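Local structure of CT263 (Chlamydia trachomatis, 4QAS) at residues 57-60 and 61-65; 148-151 and 152-155. The protein probably acts as a nucleosidase that cleaves the N-glycosidic bond of a futalosine-type intermediate, in a futalosine pathway leading to menaquinone. The protein carries 1 engineered substitution. All coordinates share one frame; numbering follows the deposited sequence.

Contact 1. Residues 57-60 and 61-65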
ATOM      1  N   GLY A  57     -16.559 -20.028   9.918  1.00 42.57           N
ATOM      2  CA  GLY A  57     -15.909 -19.451  11.072  1.00 39.78           C
ATOM      3  C   GLY A  57     -16.600 -19.867  12.356  1.00 27.81           C
ATOM      4  O   GLY A  57     -17.783 -20.221  12.375  1.00 33.73           O
ATOM      5  N   VAL A  58     -15.836 -19.849  13.446  1.00 29.26           N
ATOM      6  CA  VAL A  58     -16.334 -20.252  14.757  1.00 28.69           C
ATOM      7  C   VAL A  58     -16.179 -19.080  15.716  1.00 26.20           C
ATOM      8  O   VAL A  58     -15.344 -18.190  15.524  1.00 26.63           O
ATOM      9  CB  VAL A  58     -15.633 -21.513  15.312  1.00 33.76           C
ATOM     10  CG1 VAL A  58     -15.894 -22.717  14.414  1.00 42.18           C
ATOM     11  CG2 VAL A  58     -14.131 -21.277  15.497  1.00 31.52           C
ATOM     12  N   VAL A  59     -17.013 -19.084  16.760  1.00 29.15           N
ATOM     13  CA  VAL A  59     -17.037 -17.956  17.694  1.00 30.71           C
ATOM     14  C   VAL A  59     -15.677 -17.768  18.347  1.00 27.12           C
ATOM     15  O   VAL A  59     -15.254 -16.637  18.606  1.00 26.14           O
ATOM     16  CB  VAL A  59     -18.147 -18.116  18.747  1.00 31.71           C
ATOM     17  CG1 VAL A  59     -17.921 -19.371  19.628  1.00 31.50           C
ATOM     18  CG2 VAL A  59     -18.214 -16.853  19.615  1.00 32.19           C
ATOM     19  N   GLN A  60     -14.969 -18.867  18.616  1.00 28.42           N
ATOM     20  CA  GLN A  60     -13.664 -18.766  19.259  1.00 28.58           C
ATOM     21  C   GLN A  60     -12.595 -18.136  18.367  1.00 30.59           C
ATOM     22  O   GLN A  60     -11.451 -17.998  18.816  1.00 31.52           O
ATOM     23  CB  GLN A  60     -13.237 -20.141  19.763  1.00 30.75           C
ATOM     24  CG  GLN A  60     -14.142 -20.636  20.895  1.00 33.03           C
ATOM     25  CD  GLN A  60     -13.692 -21.948  21.492  1.00 54.19           C
ATOM     26  OE1 GLN A  60     -14.379 -22.962  21.371  1.00 63.90           O
ATOM     27  NE2 GLN A  60     -12.535 -21.935  22.155  1.00 40.51           N
ATOM     28  N   ALA A  61     -12.922 -17.735  17.141  1.00 25.55           N
ATOM     29  CA  ALA A  61     -11.973 -16.966  16.348  1.00 28.48           C
ATOM     30  C   ALA A  61     -11.688 -15.608  16.975  1.00 30.48           C
ATOM     31  O   ALA A  61     -10.621 -15.029  16.736  1.00 31.05           O
ATOM     32  CB  ALA A  61     -12.527 -16.765  14.942  1.00 27.70           C
ATOM     33  N   LEU A  62     -12.642 -15.065  17.742  1.00 26.68           N
ATOM     34  CA  LEU A  62     -12.514 -13.759  18.389  1.00 26.79           C
ATOM     35  C   LEU A  62     -13.117 -13.790  19.781  1.00 28.62           C
ATOM     36  O   LEU A  62     -13.645 -12.783  20.268  1.00 34.01           O
ATOM     37  CB  LEU A  62     -13.223 -12.660  17.575  1.00 32.30           C
ATOM     38  CG  LEU A  62     -12.453 -11.837  16.559  1.00 38.42           C
ATOM     39  CD1 LEU A  62     -13.386 -10.730  16.071  1.00 25.56           C
ATOM     40  CD2 LEU A  62     -11.171 -11.241  17.093  1.00 28.22           C
ATOM     41  N   SER A  63     -13.054 -14.939  20.435  1.00 28.49           N
ATOM     42  CA  SER A  63     -13.597 -15.088  21.764  1.00 29.91           C
ATOM     43  C   SER A  63     -12.625 -15.959  22.556  1.00 36.45           C
ATOM     44  O   SER A  63     -12.393 -17.110  22.174  1.00 37.54           O
ATOM     45  CB  SER A  63     -14.961 -15.753  21.694  1.00 28.66           C
ATOM     46  OG  SER A  63     -15.501 -15.902  22.992  1.00 30.73           O
ATOM     47  N   PRO A  64     -12.024 -15.416  23.640  1.00 35.09           N
ATOM     48  CA  PRO A  64     -12.177 -14.035  24.116  1.00 29.82           C
ATOM     49  C   PRO A  64     -11.585 -13.048  23.124  1.00 31.14           C
ATOM     50  O   PRO A  64     -10.675 -13.404  22.368  1.00 34.56           O
ATOM     51  CB  PRO A  64     -11.368 -14.009  25.416  1.00 35.73           C
ATOM     52  CG  PRO A  64     -10.377 -15.087  25.272  1.00 39.32           C
ATOM     53  CD  PRO A  64     -11.024 -16.156  24.431  1.00 38.16           C
ATOM     54  N   PRO A  65     -12.124 -11.829  23.091  1.00 29.49           N
ATOM     55  CA  PRO A  65     -11.635 -10.857  22.127  1.00 30.12           C
ATOM     56  C   PRO A  65     -10.225 -10.423  22.471  1.00 29.42           C
ATOM     57  O   PRO A  65      -9.847 -10.342  23.653  1.00 31.00           O
ATOM     58  CB  PRO A  65     -12.631  -9.692  22.266  1.00 32.46           C
ATOM     59  CG  PRO A  65     -13.167  -9.810  23.598  1.00 38.00           C
ATOM     60  CD  PRO A  65     -13.191 -11.272  23.934  1.00 33.93           C
TER
HETATM   61  O   HOH W   1     -11.212 -19.427  22.846  1.00 37.11           O
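V59 and S63 meet four residues apart where the chain turns on the protein surface. With chi1 of V59 at 63°, CG1 takes the place between the backbone N and the carbonyl carbon, and CG2 swings beside the carbonyl carbon, where it lies 4.0 Å from S63 CB. The serine methylene itself rests on the valine carbonyl, S63 CB to V59 O being 3.2 Å.

Two successive i to i+3 bonds make this a short 3-10 turn in the loop between strands 43-49 and 71-80. A61 N gives a nearly straight bond to V58 O (2.9 Å, 163° at the hydrogen), and L62 N follows with one to V59 O at 3.2 Å. The methyl of A61 is held close to the same oxygen as its own N-H, with A61 CB 3.2 Å from V58 O.

Within the turn, Q60 points its side chain away from residues 61-65. CG is anti to the carbonyl carbon and the chain runs on extended (chi2 -176°), which carries the amide far enough to use a water: Q60 NE2 donates to it at 2.9 Å, and the water donates in turn to S63 O at 2.7 Å. That carbonyl belongs to the cis peptide that joins S63 to P64, and it also faces the glutamine backbone, in a CA-H...O contact of 3.6 Å from Q60 CA to S63 O. L62 points the other way, burying its side chain against L50, W72, F146 and I147.

Contact 2. Residues 148-151 and 152-155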
ATOM      1  N   ALA A 148     -17.875  -6.287  15.350  1.00 17.55           N
ATOM      2  CA  ALA A 148     -18.194  -5.056  16.075  1.00 17.15           C
ATOM      3  C   ALA A 148     -18.661  -5.361  17.488  1.00 20.24           C
ATOM      4  O   ALA A 148     -18.341  -4.630  18.437  1.00 21.79           O
ATOM      5  CB  ALA A 148     -19.277  -4.270  15.350  1.00 21.14           C
ATOM      6  N   LYS A 149     -19.468  -6.412  17.656  1.00 20.03           N
ATOM      7  CA  LYS A 149     -19.945  -6.755  18.990  1.00 22.88           C
ATOM      8  C   LYS A 149     -18.802  -7.231  19.877  1.00 22.66           C
ATOM      9  O   LYS A 149     -18.726  -6.856  21.052  1.00 25.60           O
ATOM     10  CB  LYS A 149     -21.044  -7.807  18.895  1.00 23.48           C
ATOM     11  CG  LYS A 149     -21.610  -8.242  20.235  1.00 31.03           C
ATOM     12  CD  LYS A 149     -22.299  -7.080  20.949  1.00 37.77           C
ATOM     13  CE  LYS A 149     -23.014  -7.527  22.219  1.00 56.66           C
ATOM     14  NZ  LYS A 149     -22.081  -8.148  23.198  1.00 62.19           N
ATOM     15  N   GLN A 150     -17.881  -8.028  19.327  1.00 20.98           N
ATOM     16  CA  GLN A 150     -16.719  -8.439  20.113  1.00 21.03           C
ATOM     17  C   GLN A 150     -15.854  -7.241  20.488  1.00 21.01           C
ATOM     18  O   GLN A 150     -15.329  -7.181  21.602  1.00 24.01           O
ATOM     19  CB  GLN A 150     -15.905  -9.510  19.380  1.00 22.46           C
ATOM     20  CG  GLN A 150     -16.641 -10.835  19.173  1.00 21.62           C
ATOM     21  CD  GLN A 150     -17.191 -11.384  20.463  1.00 27.04           C
ATOM     22  OE1 GLN A 150     -18.366 -11.200  20.777  1.00 26.40           O
ATOM     23  NE2 GLN A 150     -16.343 -12.053  21.231  1.00 28.18           N
ATOM     24  N   ALA A 151     -15.720  -6.261  19.587  1.00 22.11           N
ATOM     25  CA  ALA A 151     -14.954  -5.057  19.911  1.00 23.31           C
ATOM     26  C   ALA A 151     -15.567  -4.327  21.101  1.00 25.61           C
ATOM     27  O   ALA A 151     -14.845  -3.781  21.943  1.00 30.07           O
ATOM     28  CB  ALA A 151     -14.897  -4.131  18.691  1.00 21.66           C
ATOM     29  N   SER A 152     -16.899  -4.315  21.187  1.00 25.89           N
ATOM     30  CA  SER A 152     -17.558  -3.649  22.312  1.00 28.48           C
ATOM     31  C   SER A 152     -17.163  -4.265  23.654  1.00 29.51           C
ATOM     32  O   SER A 152     -17.212  -3.588  24.689  1.00 32.91           O
ATOM     33  CB  SER A 152     -19.074  -3.697  22.125  1.00 35.96           C
ATOM     34  OG  SER A 152     -19.586  -4.958  22.508  1.00 36.09           O
ATOM     35  N   LEU A 153     -16.746  -5.530  23.664  1.00 28.45           N
ATOM     36  CA  LEU A 153     -16.418  -6.205  24.914  1.00 31.64           C
ATOM     37  C   LEU A 153     -15.109  -5.708  25.515  1.00 33.12           C
ATOM     38  O   LEU A 153     -14.925  -5.791  26.734  1.00 39.16           O
ATOM     39  CB  LEU A 153     -16.332  -7.717  24.706  1.00 31.51           C
ATOM     40  CG  LEU A 153     -17.611  -8.490  24.363  1.00 32.16           C
ATOM     41  CD1 LEU A 153     -17.290  -9.973  24.181  1.00 37.44           C
ATOM     42  CD2 LEU A 153     -18.666  -8.324  25.434  1.00 38.03           C
ATOM     43  N   VAL A 154     -14.182  -5.222  24.692  1.00 33.97           N
ATOM     44  CA  VAL A 154     -12.905  -4.694  25.165  1.00 34.83           C
ATOM     45  C   VAL A 154     -12.846  -3.177  25.042  1.00 35.61           C
ATOM     46  O   VAL A 154     -11.767  -2.586  25.179  1.00 31.77           O
ATOM     47  CB  VAL A 154     -11.706  -5.373  24.480  1.00 40.20           C
ATOM     48  CG1 VAL A 154     -11.528  -6.788  24.996  1.00 39.90           C
ATOM     49  CG2 VAL A 154     -11.881  -5.375  22.983  1.00 39.00           C
ATOM     50  N   ALA A 155     -13.984  -2.528  24.800  1.00 39.68           N
ATOM     51  CA  ALA A 155     -14.063  -1.071  24.797  1.00 46.14           C
ATOM     52  C   ALA A 155     -13.126  -0.483  23.758  1.00 38.48           C
ATOM     53  O   ALA A 155     -12.582   0.616  23.924  1.00 33.69           O
ATOM     54  CB  ALA A 155     -13.791  -0.490  26.188  1.00 47.20           C
TER
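Q150 and L153 lie side by side and point the same way, with the leucine methyl CD1 set against the terminal amide: it is 3.7 Å from Q150 NE2 and 3.8 Å from Q150 OE1. The glutamine reaches this place by bending at chi2 (-53°), which turns its amide toward the C-terminal end of the helix, alongside L153. NE2 is also hydrogen-bonded to L62 O in the loop before strand 71-80, so the group that L153 packs on is already anchored.

K149 meets the other methyl of L153, CD2, its chain crossing that of the leucine at a slant. Two bends, at chi2 and chi4, bring the ammonium group round, and K149 NZ ends 4.1 Å from L153 CD2; this is loose packing, not a polar contact. Near the lysine chain, S152 turns its hydroxyl back toward the preceding turn. At chi1 80° the OG stands between its backbone N and carbonyl carbon, and it donates a short hydrogen bond, S152 OG to K149 O at 2.5 Å, in the carbonyl plane and on a lone pair.

V154 sets CG2 3.5 Å from A151 O, the carbonyl that also accepts V154 N at 3.2 Å. The backbone bonds pass from i+4 (S152 N to A148 O) to i+3, and A155, with positive phi, is the C-prime residue of a Schellman motif that ends helix 144-153.

The two contacts come in series along the chain, residues 57-65 first, in the loop before strand 71-80, and residues 148-155 later, at the C-terminal end of helix 144-153. Their centres are about 12 Å apart, on the same side of the chain's centre, and they touch directly. The loop lies against the helix end: P65 packs on V154, L153 and the backbone of Q150. W72 of strand 71-80 is common ground, touched by L62 and P65 as well as by Q150, A151 and V154. Loop, helix end and mixed sheet are thus joined at this edge of the chain.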